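Local coordinates for terminase large subunit (Bacillus phage spp1, PDB 2WBN), which acts as an ATP-driven motor that moves viral DNA into empty capsids and, through the nuclease domain present here, cuts the viral genome with divalent metal ions, at residues 89-94 / 118-123; 28-33 / 182-187; 65-70 / 161-166; 96-101 / 125-130. All coordinates share one frame; numbering follows the deposited sequence.

In the fold
The four contacts show how the packing chemistry of an RNase H-like nuclease domain changes with place in the fold. Contact 3, whose centre lies about 6 Å from that of the chain, is buried core, with a helix laid on a central strand. Contact 2, also buried and wholly apolar across its segments, joins two irregular loops. Contacts 1 and 4 are partly buried neighbours on the far side of the chain's centre from contact 2. Both use helix 91-100, against helix 115-124 and then the following loop. Contact 1 has a serine N-cap beside its apolar patch and contact 4 a salt bridge within its helix. Phe66 of contact 3 touches Phe97 and Val98 of contact 4.

Contact 1: residues 89-94 / 118-123; sequences VSLKRT and IDALKL
Ser90 O, the carbonyl just ahead of Leu91, takes two bonds from Thr94 and so fixes the helix start from which Leu91 reaches Ala120 and Leu121. Thr94 OG1 donates to Ser90 O at 2.6 Å, and Thr94 N reaches Ser90 O at 3.1 Å from the opposite face of the carbonyl plane. The hydroxyl comes in tilted 25° from that plane. Ser90 is also the N-cap: its OG accepts from Arg93 N at 3.0 Å along a nearly straight bond of 167°, satisfying an amide of the first helical turn. Leu91 points its CB toward helix 115-124, and with CG anti to the carbonyl carbon (chi1 -61°) and the chain extended beyond it, CD1 reaches Ala120 CB at 3.7 Å. Leu121 answers with its CD2 methyl, which lies 3.6 Å from Leu91 O and 4.0 Å from Leu91 CB, resting against both the backbone and the base of the side chain. No hydrogen bond joins the two helices here; the polar bonds order one partner and the methyl groups make the contact. Phe57, in the loop beyond strand 51-56, touches both leucines. On the sheet side, Thr94 packs on Leu64 of strand 64-72 and Leu121 on Ile130 of strand 130-132, so the helix pair lies beside the strands of the RNase H-like core.

Contact 2: residues 28-33 / 182-187; sequences VPFENL and PRLEDK
Pro29 and Leu184 mark the nearest approach of the two backbones, with their CA atoms 8.1 Å apart, wide enough to leave the contact entirely to side chains. Segment 28-33 closes into a type I beta turn from Phe30 to Leu33, tied by Leu33 N to Phe30 O at 3.0 Å. Segment 182-187 turns a corner at Pro182 and Arg183 before presenting Leu184. The two methyls of Leu184 divide the work. CD2 sits against the proline ring, 3.8 Å from Pro29 CB, and nearly as close to CG. CD1 meets the neighbouring aromatic ring obliquely, 3.6 Å from Phe30 CE1 and a little farther from Phe30 CZ. The leucine CG is anti to the carbonyl carbon (chi1 -64°), which turns the fork toward Pro29 and Phe30. Polar backbone atoms find partners nearby: Leu184 N bonds to Glu144 OE1 and Phe30 N to Asp148 OD1, both from helix 140-148. Ile170 touches Phe30 and Leu184 alike. The result is a small hydrophobic cluster in the RNase H-like nuclease domain, with the Leu184 side chain about 7 Å from that of Asp193, a ligand of the second catalytic manganese ion.

Contact 3: residues 65-70 / 161-166; sequences AFVRWH and PNIARE
Val67 and Trp69 of strand 64-72 receive Ile163 of helix 161-169 in a helix-on-sheet packing that belongs to the core of the RNase H-like fold. The tight part is built round this one isoleucine, whose CG2 goes to the indole and whose CD1 goes mainly to Val67, with Trp69 CZ2 a little farther off. CD1 reaches Val67 CG1 at 3.9 Å, while CG2 lies obliquely to the indole, 3.8 Å from Trp69 CZ2 and equally close to CH2. Holding CG1 anti to the carbonyl carbon (chi1 -69°) and CG2 anti to the backbone N lets the two branches serve both residues at once. Within the strand, Val67 CG2 lies in the plane of the Trp69 ring, at its edge. Phe199 meets the indole edge-to-face, and Thr191 of helix 190-198 touches both Val67 and Ile163. The Val67 side chain stands about 8 Å from those of the metal ligands Asp56 and His190. Glu83 receives the first helical amides, OE2 from Asn162 N and OE1 from Ile163 N, tying the helix start to strand 77-86. The outward side of the helix is looser. Pro161 and Arg165 are exposed there, and Arg165 NH1 donates to Asn162 OD1 in the plane of the guanidinium, but at 3.4 Å and 154° the bond is weak.

Contact 4: residues 96-101 / 125-130; sequences DFVRKN and HGINRI
Val98 and Ile127 provide the apolar half of a contact in which helix 91-100 meets the return loop of a beta-alpha-beta crossover, where the chain leaves helix 115-124 for strand 130-132. The methyl groups Val98 CG1 and Ile127 CD1 lie 3.8 Å apart, the side chains crossing at a slant. The same CD1 also lies near the arginine chain, with Arg99 CG at 4.2 Å. The ionic component lies within the helix. Arg99 folds back through a bend at chi3 (-60°), which carries NH1 to Asp96 OD1 in a salt bridge one turn away; its length of 2.5 Å is short, and the exact position of the guanidinium is doubtful. The group lies beside the loop, near the backbone of His125, but the modelled approach to that carbonyl is too close to be trusted. Backbone geometry shapes the other side: Gly126 leaves the helix with positive phi (68°), and beyond it Ile127 N probably bonds to Leu121 O. Ala95 touches both His125 and Ile127. At the end of helix 91-100 a side-chain hydrogen bond joins the backbone one. Phe97 O accepts from Asn101 N and, from the opposite face of the carbonyl plane, from Asn101 ND2 at 2.9 Å; that same ND2 stands 3.2 Å above the plane of the Phe97 ring, offset toward its rim.

Contact 1: residues 89-94 / 118-123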
# COMPACT_ATOMS: atom_id res chain seq x y z
N VAL A 89 -11.88 -1.07 -12.57
CA VAL A 89 -10.44 -0.97 -12.79
C VAL A 89 -10.11 -0.44 -14.20
O VAL A 89 -10.56 -0.99 -15.22
CB VAL A 89 -9.77 -2.34 -12.58
CG1 VAL A 89 -8.25 -2.26 -12.86
CG2 VAL A 89 -10.06 -2.88 -11.18
N SER A 90 -9.36 0.66 -14.23
CA SER A 90 -8.89 1.24 -15.48
C SER A 90 -7.42 1.55 -15.32
O SER A 90 -7.01 2.31 -14.42
CB SER A 90 -9.66 2.52 -15.82
OG SER A 90 -9.04 3.19 -16.91
N LEU A 91 -6.61 0.91 -16.16
CA LEU A 91 -5.20 1.24 -16.23
C LEU A 91 -5.01 2.65 -16.82
O LEU A 91 -4.12 3.37 -16.39
CB LEU A 91 -4.44 0.19 -17.05
CG LEU A 91 -4.48 -1.25 -16.51
CD1 LEU A 91 -3.51 -2.15 -17.29
CD2 LEU A 91 -4.13 -1.26 -15.01
N LYS A 92 -5.84 3.04 -17.78
CA LYS A 92 -5.78 4.42 -18.30
C LYS A 92 -5.95 5.44 -17.16
O LYS A 92 -5.16 6.37 -17.02
CB LYS A 92 -6.84 4.65 -19.38
CG LYS A 92 -6.89 6.12 -19.89
CD LYS A 92 -7.48 6.23 -21.29
CE LYS A 92 -7.49 7.68 -21.80
NZ LYS A 92 -6.13 8.34 -21.76
N ARG A 93 -6.99 5.24 -16.34
CA ARG A 93 -7.30 6.14 -15.20
C ARG A 93 -6.19 6.14 -14.16
O ARG A 93 -5.89 7.17 -13.55
CB ARG A 93 -8.63 5.76 -14.53
CG ARG A 93 -8.98 6.62 -13.32
CD ARG A 93 -10.36 6.38 -12.70
NE ARG A 93 -10.61 7.37 -11.64
CZ ARG A 93 -10.90 7.12 -10.35
NH1 ARG A 93 -11.05 5.88 -9.90
NH2 ARG A 93 -11.06 8.15 -9.51
N THR A 94 -5.57 4.98 -13.97
CA THR A 94 -4.50 4.85 -12.99
C THR A 94 -3.26 5.62 -13.46
O THR A 94 -2.69 6.41 -12.69
CB THR A 94 -4.19 3.38 -12.77
OG1 THR A 94 -5.40 2.71 -12.37
CG2 THR A 94 -3.15 3.20 -11.70
N ILE A 118 1.07 -4.92 -15.94
CA ILE A 118 2.35 -4.23 -15.79
C ILE A 118 2.93 -3.78 -17.14
O ILE A 118 3.29 -2.62 -17.31
CB ILE A 118 3.35 -5.10 -15.02
CG1 ILE A 118 2.89 -5.26 -13.57
CG2 ILE A 118 4.76 -4.49 -15.06
CD1 ILE A 118 3.72 -6.20 -12.77
N ASP A 119 2.97 -4.71 -18.10
CA ASP A 119 3.43 -4.41 -19.46
C ASP A 119 2.59 -3.26 -20.04
O ASP A 119 3.14 -2.30 -20.57
CB ASP A 119 3.27 -5.63 -20.37
CG ASP A 119 4.28 -6.76 -20.08
OD1 ASP A 119 5.33 -6.53 -19.45
OD2 ASP A 119 4.02 -7.90 -20.53
N ALA A 120 1.27 -3.37 -19.93
CA ALA A 120 0.34 -2.34 -20.41
C ALA A 120 0.64 -0.94 -19.86
O ALA A 120 0.72 0.02 -20.62
CB ALA A 120 -1.10 -2.72 -20.06
N LEU A 121 0.81 -0.84 -18.54
CA LEU A 121 1.11 0.46 -17.93
C LEU A 121 2.43 1.04 -18.44
O LEU A 121 2.54 2.26 -18.62
CB LEU A 121 1.14 0.38 -16.40
CG LEU A 121 -0.22 0.39 -15.69
CD1 LEU A 121 -0.01 0.09 -14.21
CD2 LEU A 121 -0.97 1.72 -15.85
N LYS A 122 3.42 0.17 -18.67
CA LYS A 122 4.73 0.55 -19.22
C LYS A 122 4.65 0.97 -20.69
O LYS A 122 5.02 2.08 -21.06
CB LYS A 122 5.73 -0.61 -19.12
CG LYS A 122 6.73 -0.54 -17.97
CD LYS A 122 7.69 -1.73 -18.01
CE LYS A 122 9.04 -1.42 -17.37
NZ LYS A 122 9.93 -0.62 -18.25
N LEU A 123 4.18 0.05 -21.53
CA LEU A 123 4.33 0.20 -22.97
C LEU A 123 3.16 0.96 -23.58
O LEU A 123 3.30 1.55 -24.63
CB LEU A 123 4.49 -1.18 -23.63
CG LEU A 123 5.56 -2.09 -23.01
CD1 LEU A 123 5.60 -3.41 -23.75
CD2 LEU A 123 6.95 -1.44 -23.01

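Contact 2: residues 28-33 / 182-187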
# COMPACT_ATOMS: atom_id res chain seq x y z
N VAL A 28 -4.79 -7.80 18.79
CA VAL A 28 -5.10 -6.65 17.97
C VAL A 28 -3.87 -6.29 17.14
O VAL A 28 -2.80 -6.05 17.69
CB VAL A 28 -5.45 -5.43 18.83
CG1 VAL A 28 -5.71 -4.22 17.96
CG2 VAL A 28 -6.64 -5.73 19.73
N PRO A 29 -4.02 -6.26 15.81
CA PRO A 29 -2.89 -5.85 14.98
C PRO A 29 -2.75 -4.33 14.87
O PRO A 29 -3.70 -3.59 15.12
CB PRO A 29 -3.26 -6.42 13.61
CG PRO A 29 -4.75 -6.36 13.59
CD PRO A 29 -5.18 -6.65 14.99
N PHE A 30 -1.56 -3.89 14.46
CA PHE A 30 -1.30 -2.49 14.14
C PHE A 30 -1.64 -1.54 15.29
O PHE A 30 -2.18 -0.44 15.09
CB PHE A 30 -2.04 -2.07 12.86
CG PHE A 30 -1.60 -2.81 11.62
CD1 PHE A 30 -2.53 -3.48 10.82
CD2 PHE A 30 -0.27 -2.81 11.23
CE1 PHE A 30 -2.13 -4.15 9.66
CE2 PHE A 30 0.14 -3.47 10.09
CZ PHE A 30 -0.80 -4.15 9.29
N GLU A 31 -1.30 -1.95 16.51
CA GLU A 31 -1.37 -1.05 17.66
C GLU A 31 -0.56 0.21 17.36
O GLU A 31 -0.86 1.27 17.90
CB GLU A 31 -0.85 -1.73 18.92
CG GLU A 31 -1.74 -2.86 19.42
CD GLU A 31 -1.17 -3.55 20.64
OE1 GLU A 31 -0.65 -2.84 21.51
OE2 GLU A 31 -1.25 -4.79 20.72
N ASN A 32 0.42 0.09 16.47
CA ASN A 32 1.24 1.22 16.01
C ASN A 32 0.57 2.30 15.14
O ASN A 32 1.25 3.23 14.69
CB ASN A 32 2.48 0.69 15.27
CG ASN A 32 2.14 -0.02 13.99
OD1 ASN A 32 0.97 -0.11 13.62
ND2 ASN A 32 3.16 -0.53 13.29
N LEU A 33 -0.73 2.23 14.93
CA LEU A 33 -1.41 3.18 14.03
C LEU A 33 -1.58 4.55 14.67
O LEU A 33 -1.98 4.63 15.83
CB LEU A 33 -2.78 2.67 13.59
CG LEU A 33 -2.84 1.56 12.55
CD1 LEU A 33 -4.31 1.31 12.16
CD2 LEU A 33 -2.03 1.93 11.33
N PRO A 182 -1.31 -15.34 13.39
CA PRO A 182 -0.56 -14.16 12.93
C PRO A 182 -0.67 -13.91 11.42
O PRO A 182 0.30 -13.52 10.76
CB PRO A 182 0.89 -14.48 13.37
CG PRO A 182 0.88 -15.91 13.91
CD PRO A 182 -0.42 -16.52 13.50
N ARG A 183 -1.88 -14.11 10.89
CA ARG A 183 -2.20 -13.84 9.52
C ARG A 183 -3.38 -12.86 9.57
O ARG A 183 -4.36 -13.12 10.28
CB ARG A 183 -2.60 -15.15 8.84
CG ARG A 183 -2.42 -15.17 7.33
CD ARG A 183 -2.92 -16.50 6.73
NE ARG A 183 -2.51 -17.67 7.52
CZ ARG A 183 -3.11 -18.87 7.48
NH1 ARG A 183 -4.18 -19.08 6.70
NH2 ARG A 183 -2.65 -19.86 8.24
N LEU A 184 -3.29 -11.75 8.84
CA LEU A 184 -4.44 -10.84 8.73
C LEU A 184 -5.51 -11.46 7.84
O LEU A 184 -5.21 -12.25 6.94
CB LEU A 184 -4.03 -9.48 8.15
CG LEU A 184 -3.07 -8.63 8.99
CD1 LEU A 184 -2.64 -7.38 8.21
CD2 LEU A 184 -3.70 -8.27 10.30
N GLU A 185 -6.75 -11.07 8.09
CA GLU A 185 -7.86 -11.40 7.20
C GLU A 185 -7.49 -11.00 5.78
O GLU A 185 -6.82 -9.97 5.57
CB GLU A 185 -9.13 -10.66 7.58
CG GLU A 185 -9.70 -11.04 8.91
CD GLU A 185 -10.69 -10.01 9.46
OE1 GLU A 185 -10.48 -8.76 9.32
OE2 GLU A 185 -11.67 -10.48 10.08
N ASP A 186 -7.92 -11.83 4.83
CA ASP A 186 -7.67 -11.62 3.41
C ASP A 186 -8.92 -11.01 2.77
O ASP A 186 -9.53 -11.59 1.86
CB ASP A 186 -7.31 -12.95 2.74
CG ASP A 186 -6.89 -12.77 1.31
OD1 ASP A 186 -6.52 -11.63 0.95
OD2 ASP A 186 -6.95 -13.75 0.54
N LYS A 187 -9.30 -9.85 3.25
CA LYS A 187 -10.56 -9.24 2.89
C LYS A 187 -10.49 -7.78 3.33
O LYS A 187 -9.94 -7.50 4.39
CB LYS A 187 -11.68 -9.99 3.62
CG LYS A 187 -13.00 -9.25 3.78
CD LYS A 187 -14.06 -10.16 4.39
CE LYS A 187 -15.46 -9.58 4.18
NZ LYS A 187 -15.98 -9.82 2.78

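Contact 3: residues 65-70 / 161-166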
# COMPACT_ATOMS: atom_id res chain seq x y z
N ALA A 65 -5.79 -0.87 -6.14
CA ALA A 65 -5.36 0.01 -5.04
C ALA A 65 -3.92 0.45 -5.25
O ALA A 65 -2.99 -0.39 -5.25
CB ALA A 65 -5.52 -0.70 -3.71
N PHE A 66 -3.76 1.75 -5.53
CA PHE A 66 -2.46 2.40 -5.61
C PHE A 66 -2.18 3.13 -4.29
O PHE A 66 -3.04 3.87 -3.80
CB PHE A 66 -2.45 3.42 -6.75
CG PHE A 66 -1.23 4.31 -6.76
CD1 PHE A 66 -0.03 3.85 -7.30
CD2 PHE A 66 -1.28 5.58 -6.23
CE1 PHE A 66 1.09 4.66 -7.31
CE2 PHE A 66 -0.15 6.40 -6.23
CZ PHE A 66 1.03 5.93 -6.76
N VAL A 67 -0.99 2.93 -3.73
CA VAL A 67 -0.60 3.66 -2.50
C VAL A 67 0.76 4.33 -2.70
O VAL A 67 1.63 3.80 -3.39
CB VAL A 67 -0.59 2.73 -1.25
CG1 VAL A 67 -1.97 2.07 -1.06
CG2 VAL A 67 0.55 1.65 -1.32
N ARG A 68 0.92 5.51 -2.08
CA ARG A 68 2.18 6.23 -2.01
C ARG A 68 2.44 6.61 -0.54
O ARG A 68 1.59 7.22 0.10
CB ARG A 68 2.12 7.48 -2.87
CG ARG A 68 3.34 8.40 -2.83
CD ARG A 68 3.03 9.71 -3.58
NE ARG A 68 4.15 10.67 -3.62
CZ ARG A 68 5.12 10.71 -4.53
NH1 ARG A 68 5.18 9.82 -5.51
NH2 ARG A 68 6.07 11.65 -4.46
N TRP A 69 3.62 6.22 -0.05
CA TRP A 69 4.05 6.44 1.33
C TRP A 69 5.43 7.09 1.38
O TRP A 69 6.21 6.99 0.42
CB TRP A 69 4.22 5.10 2.02
CG TRP A 69 3.02 4.29 2.19
CD1 TRP A 69 2.46 3.43 1.27
CD2 TRP A 69 2.24 4.17 3.37
NE1 TRP A 69 1.35 2.82 1.81
CE2 TRP A 69 1.21 3.25 3.11
CE3 TRP A 69 2.30 4.77 4.63
CZ2 TRP A 69 0.24 2.93 4.06
CZ3 TRP A 69 1.34 4.45 5.57
CH2 TRP A 69 0.33 3.55 5.29
N HIS A 70 5.74 7.71 2.51
CA HIS A 70 7.10 8.13 2.84
C HIS A 70 7.62 7.27 3.98
O HIS A 70 6.89 6.96 4.93
CB HIS A 70 7.14 9.59 3.27
CG HIS A 70 8.46 10.00 3.87
ND1 HIS A 70 9.62 10.07 3.13
CD2 HIS A 70 8.80 10.33 5.13
CE1 HIS A 70 10.62 10.43 3.91
NE2 HIS A 70 10.15 10.60 5.13
N PRO A 161 -8.30 8.15 2.81
CA PRO A 161 -9.41 7.59 3.62
C PRO A 161 -9.53 6.07 3.54
O PRO A 161 -9.94 5.45 4.53
CB PRO A 161 -10.66 8.25 3.04
CG PRO A 161 -10.27 8.74 1.70
CD PRO A 161 -8.81 9.08 1.78
N ASN A 162 -9.18 5.49 2.40
CA ASN A 162 -9.24 4.05 2.25
C ASN A 162 -8.17 3.32 3.07
O ASN A 162 -8.48 2.36 3.78
CB ASN A 162 -9.12 3.64 0.76
CG ASN A 162 -10.34 4.03 -0.05
OD1 ASN A 162 -11.40 3.44 0.13
ND2 ASN A 162 -10.21 5.01 -0.94
N ILE A 163 -6.94 3.78 2.97
CA ILE A 163 -5.85 3.28 3.82
C ILE A 163 -6.23 3.39 5.31
O ILE A 163 -6.11 2.42 6.06
CB ILE A 163 -4.52 4.05 3.57
CG1 ILE A 163 -3.94 3.73 2.20
CG2 ILE A 163 -3.45 3.68 4.64
CD1 ILE A 163 -2.79 4.65 1.77
N ALA A 164 -6.74 4.55 5.71
CA ALA A 164 -7.20 4.76 7.09
C ALA A 164 -8.24 3.72 7.53
O ALA A 164 -8.09 3.09 8.55
CB ALA A 164 -7.74 6.20 7.30
N ARG A 165 -9.28 3.52 6.71
CA ARG A 165 -10.34 2.59 7.03
C ARG A 165 -9.83 1.14 7.09
O ARG A 165 -10.11 0.42 8.04
CB ARG A 165 -11.48 2.68 6.00
CG ARG A 165 -12.69 1.79 6.36
CD ARG A 165 -13.81 1.84 5.33
NE ARG A 165 -13.29 1.82 3.98
CZ ARG A 165 -12.89 0.73 3.34
NH1 ARG A 165 -12.40 0.87 2.11
NH2 ARG A 165 -12.95 -0.48 3.91
N GLU A 166 -9.05 0.74 6.11
CA GLU A 166 -8.64 -0.65 6.04
C GLU A 166 -7.70 -0.99 7.19
O GLU A 166 -7.87 -2.03 7.83
CB GLU A 166 -8.03 -0.98 4.70
CG GLU A 166 -9.04 -0.95 3.58
CD GLU A 166 -8.50 -1.59 2.32
OE1 GLU A 166 -7.26 -1.66 2.18
OE2 GLU A 166 -9.32 -2.05 1.51

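Contact 4: residues 96-101 / 125-130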
# COMPACT_ATOMS: atom_id res chain seq x y z
N ASP A 96 -3.18 8.07 -15.71
CA ASP A 96 -3.53 9.49 -15.69
C ASP A 96 -3.36 10.11 -14.29
O ASP A 96 -2.81 11.21 -14.15
CB ASP A 96 -4.94 9.73 -16.25
CG ASP A 96 -5.02 9.47 -17.76
OD1 ASP A 96 -3.98 9.12 -18.37
OD2 ASP A 96 -6.13 9.60 -18.35
N PHE A 97 -3.81 9.40 -13.26
CA PHE A 97 -3.68 9.85 -11.88
C PHE A 97 -2.23 9.98 -11.47
O PHE A 97 -1.82 10.99 -10.86
CB PHE A 97 -4.42 8.90 -10.92
CG PHE A 97 -4.23 9.24 -9.48
CD1 PHE A 97 -4.97 10.25 -8.88
CD2 PHE A 97 -3.29 8.56 -8.71
CE1 PHE A 97 -4.80 10.58 -7.54
CE2 PHE A 97 -3.10 8.89 -7.37
CZ PHE A 97 -3.86 9.90 -6.79
N VAL A 98 -1.43 8.97 -11.82
CA VAL A 98 -0.01 8.95 -11.50
C VAL A 98 0.72 10.09 -12.22
O VAL A 98 1.46 10.86 -11.60
CB VAL A 98 0.60 7.55 -11.82
CG1 VAL A 98 2.13 7.61 -11.88
CG2 VAL A 98 0.15 6.55 -10.76
N ARG A 99 0.48 10.22 -13.53
CA ARG A 99 1.04 11.34 -14.29
C ARG A 99 0.58 12.70 -13.77
O ARG A 99 1.40 13.58 -13.51
CB ARG A 99 0.74 11.20 -15.80
CG ARG A 99 1.68 10.25 -16.54
CD ARG A 99 1.58 10.46 -18.06
NE ARG A 99 0.22 10.21 -18.51
CZ ARG A 99 -0.29 9.00 -18.74
NH1 ARG A 99 -1.56 8.89 -19.12
NH2 ARG A 99 0.44 7.90 -18.58
N LYS A 100 -0.74 12.87 -13.60
CA LYS A 100 -1.32 14.14 -13.13
C LYS A 100 -0.62 14.65 -11.86
O LYS A 100 -0.32 15.84 -11.75
CB LYS A 100 -2.82 14.00 -12.87
CG LYS A 100 -3.63 15.29 -12.93
CD LYS A 100 -4.88 15.21 -12.03
CE LYS A 100 -5.97 16.21 -12.44
NZ LYS A 100 -6.79 16.69 -11.27
N ASN A 101 -0.34 13.75 -10.92
CA ASN A 101 0.30 14.11 -9.66
C ASN A 101 1.83 14.10 -9.68
O ASN A 101 2.45 14.28 -8.66
CB ASN A 101 -0.21 13.18 -8.57
CG ASN A 101 -1.64 13.47 -8.19
OD1 ASN A 101 -1.91 14.44 -7.48
ND2 ASN A 101 -2.57 12.66 -8.67
N HIS A 125 0.85 3.08 -21.53
CA HIS A 125 0.51 4.28 -20.78
C HIS A 125 1.72 5.07 -20.28
O HIS A 125 1.57 6.06 -19.57
CB HIS A 125 -0.40 3.90 -19.61
CG HIS A 125 -1.62 3.14 -20.03
ND1 HIS A 125 -2.58 3.69 -20.86
CD2 HIS A 125 -2.02 1.87 -19.78
CE1 HIS A 125 -3.52 2.79 -21.08
NE2 HIS A 125 -3.21 1.68 -20.44
N GLY A 126 2.93 4.63 -20.63
CA GLY A 126 4.15 5.38 -20.33
C GLY A 126 4.56 5.49 -18.87
O GLY A 126 5.29 6.41 -18.49
N ILE A 127 4.10 4.55 -18.04
CA ILE A 127 4.56 4.49 -16.65
C ILE A 127 5.80 3.59 -16.61
O ILE A 127 5.70 2.38 -16.44
CB ILE A 127 3.45 3.98 -15.69
CG1 ILE A 127 2.17 4.80 -15.88
CG2 ILE A 127 3.93 4.04 -14.23
CD1 ILE A 127 2.30 6.27 -15.47
N ASN A 128 6.96 4.22 -16.78
CA ASN A 128 8.20 3.50 -17.01
C ASN A 128 8.76 2.83 -15.78
O ASN A 128 9.31 1.73 -15.87
CB ASN A 128 9.25 4.46 -17.58
CG ASN A 128 8.86 5.01 -18.93
OD1 ASN A 128 8.34 4.29 -19.80
ND2 ASN A 128 9.10 6.31 -19.13
N ARG A 129 8.64 3.50 -14.63
CA ARG A 129 9.20 3.01 -13.38
C ARG A 129 8.23 2.10 -12.65
O ARG A 129 8.02 2.22 -11.45
CB ARG A 129 9.64 4.18 -12.50
CG ARG A 129 10.72 5.03 -13.16
CD ARG A 129 11.19 6.21 -12.34
NE ARG A 129 12.01 7.10 -13.18
CZ ARG A 129 12.79 8.08 -12.72
NH1 ARG A 129 12.90 8.31 -11.41
NH2 ARG A 129 13.48 8.82 -13.58
N ILE A 130 7.59 1.21 -13.37
CA ILE A 130 6.77 0.19 -12.73
C ILE A 130 7.53 -1.11 -12.85
O ILE A 130 8.12 -1.40 -13.92
CB ILE A 130 5.35 0.11 -13.33
CG1 ILE A 130 4.51 -0.93 -12.57
CG2 ILE A 130 5.40 -0.24 -14.83
CD1 ILE A 130 3.05 -0.67 -12.65